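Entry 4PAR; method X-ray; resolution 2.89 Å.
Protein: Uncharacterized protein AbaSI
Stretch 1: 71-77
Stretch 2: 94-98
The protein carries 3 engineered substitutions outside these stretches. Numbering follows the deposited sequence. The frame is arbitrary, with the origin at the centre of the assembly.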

# COMPACT_ATOMS: atom_id res chain seq x y z
N ILE F 71 27.43 6.76 13.26
CA ILE F 71 27.19 8.10 13.74
C ILE F 71 25.72 8.21 14.12
O ILE F 71 24.82 7.88 13.32
N GLU F 72 25.50 8.63 15.35
CA GLU F 72 24.17 8.80 15.91
C GLU F 72 23.95 10.25 16.35
O GLU F 72 24.76 10.81 17.09
N VAL F 73 22.86 10.84 15.88
CA VAL F 73 22.43 12.13 16.40
C VAL F 73 21.72 11.94 17.74
O VAL F 73 20.75 11.17 17.83
N ASP F 74 22.21 12.62 18.78
CA ASP F 74 21.55 12.62 20.08
C ASP F 74 20.74 13.89 20.26
O ASP F 74 21.28 15.00 20.27
N GLU F 75 19.44 13.69 20.31
CA GLU F 75 18.49 14.64 20.80
C GLU F 75 17.88 14.04 22.03
O GLU F 75 17.76 14.67 23.05
N GLY F 76 17.49 12.78 21.93
CA GLY F 76 16.97 12.11 23.10
C GLY F 76 15.73 12.74 23.66
O GLY F 76 15.78 13.82 24.18
N HIS F 77 14.61 12.07 23.56
CA HIS F 77 13.45 12.49 24.31
C HIS F 77 12.33 13.13 23.58
O HIS F 77 11.19 13.03 24.03
N GLU F 94 26.84 1.05 21.91
CA GLU F 94 25.56 0.81 21.25
C GLU F 94 24.70 2.08 21.23
O GLU F 94 24.85 2.94 22.09
N PRO F 95 23.81 2.20 20.23
CA PRO F 95 23.01 3.43 20.07
C PRO F 95 22.08 3.71 21.24
O PRO F 95 21.78 2.82 22.03
N LEU F 96 21.66 4.96 21.37
CA LEU F 96 20.76 5.37 22.45
C LEU F 96 19.29 5.16 22.08
O LEU F 96 18.42 5.14 22.95
N TYR F 97 19.02 4.99 20.79
CA TYR F 97 17.64 4.95 20.32
C TYR F 97 17.27 3.56 19.86
O TYR F 97 17.99 2.95 19.07
N SER F 98 16.14 3.06 20.33
CA SER F 98 15.71 1.71 20.02
C SER F 98 14.25 1.67 19.59
O SER F 98 13.59 2.70 19.54

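Packing of residues 94-98 against residues 71-77 of AbaSI, followed along the second stretch. Two long side chains, Glu72 from the strand of the first stretch and Tyr97 from the second, reach across in opposite senses, and each ends at backbone NH groups of the other segment. Glu94 opens the second stretch with its CA-to-CB bond pointing away (chi1 m, chi2 t) and takes no part in the contact. Pro95 has a C-gamma endo ring and a CA-to-CB bond pointing sideways; its CB lies 3.3 Å from Glu72 OE2, a close van der Waals approach beside the carboxylate. Glu72 itself points toward the second stretch and is extended, with chi1 and chi2 both t, which carries its carboxylate to the non-strand segment just before Tyr97. There Leu96 N donates a hydrogen bond to Glu72 OE2 at 2.6 Å and a weak one to Glu72 OE1 at 3.3 Å, while Tyr97 N adds a weak bond to Glu72 OE2, also 3.3 Å. Two successive amides thus converge on one carboxylate, whose OE1 is also hydrogen-bonded elsewhere in the structure. The CA-to-CB bond of Leu96 points toward the first stretch, with chi1 m and an off-well chi2 of 20°. Its CD2 sits 3.6 Å from Glu72 OE1 and 3.5 Å from Asp74 OD2, so this methyl group touches both acidic side chains. Asp74 is t at chi1 and sideways; both of its carboxylate oxygens are hydrogen-bonded elsewhere.

Tyr97, covered more than any other residue of either stretch, points toward the first stretch with chi1 m and chi2 85°. Glu72 OE2 approaches the edge of its ring, 3.0 Å from Tyr97 CD1, and Val73 O comes within 3.1 Å of Tyr97 CE1; the CA-to-CB bond of Val73 (chi1 t) points sideways. The phenol reaches just past the strand, which ends at Asp74, where Tyr97 OH accepts hydrogen bonds from Glu75 N at 2.5 Å and from Gly76 N at a very short 2.3 Å. Asp74 CA is 3.3 Å from Tyr97 OH, closing in around the same oxygen. Glu75, sideways with chi1 m and chi2 t, brings its CB to 3.7 Å from Tyr97 OH. Gly76 has a positive phi of 62°, which favours glycine, and an ideal CB here would clash with Asp74 OD1 at 3.0 Å. His77 points away and lies beyond the contact. Ser98 (chi1 p) is likewise out of reach of the first stretch, its OG hydrogen-bonded elsewhere.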

# COMPACT_ATOMS: atom_id res chain seq x y z
CB ILE F 71 27.56 9.15 12.69
CG1 ILE F 71 29.07 9.15 12.47
CG2 ILE F 71 27.10 10.53 13.14
CD1 ILE F 71 29.47 9.36 11.04
CB GLU F 72 23.98 7.86 17.10
CG GLU F 72 22.66 8.01 17.80
CD GLU F 72 22.57 7.18 19.07
OE1 GLU F 72 23.48 7.29 19.91
OE2 GLU F 72 21.60 6.41 19.21
CB VAL F 73 21.50 12.85 15.41
CG1 VAL F 73 20.83 14.04 16.08
CG2 VAL F 73 22.27 13.28 14.16
CB ASP F 74 22.55 12.49 21.24
CG ASP F 74 21.85 12.34 22.61
OD1 ASP F 74 20.61 12.51 22.70
OD2 ASP F 74 22.55 12.04 23.61
CB GLU F 75 17.39 14.82 19.78
CG GLU F 75 17.88 14.80 18.36
CD GLU F 75 16.77 15.04 17.38
OE1 GLU F 75 15.62 15.09 17.82
OE2 GLU F 75 17.03 15.19 16.18
CB HIS F 77 13.87 13.36 25.48
CG HIS F 77 14.22 12.59 26.73
ND1 HIS F 77 13.52 11.53 27.14
CD2 HIS F 77 15.22 12.78 27.66
CE1 HIS F 77 14.05 11.05 28.27
NE2 HIS F 77 15.09 11.82 28.59
CB GLU F 94 24.81 -0.32 21.97
CG GLU F 94 25.58 -1.62 22.02
CD GLU F 94 24.79 -2.72 22.70
OE1 GLU F 94 23.74 -2.41 23.29
OE2 GLU F 94 25.23 -3.90 22.64
CB PRO F 95 22.20 3.15 18.80
CG PRO F 95 22.18 1.67 18.68
CD PRO F 95 23.50 1.21 19.18
CB LEU F 96 21.00 6.84 22.82
CG LEU F 96 22.19 7.26 23.69
CD1 LEU F 96 23.29 6.23 23.71
CD2 LEU F 96 22.73 8.59 23.20
CB TYR F 97 17.42 5.93 19.17
CG TYR F 97 17.70 7.38 19.50
CD1 TYR F 97 18.99 7.89 19.43
CD2 TYR F 97 16.67 8.24 19.87
CE1 TYR F 97 19.25 9.21 19.73
CE2 TYR F 97 16.92 9.56 20.17
CZ TYR F 97 18.22 10.04 20.10
OH TYR F 97 18.50 11.35 20.39
CB SER F 98 15.94 0.79 21.22
OG SER F 98 15.33 1.33 22.38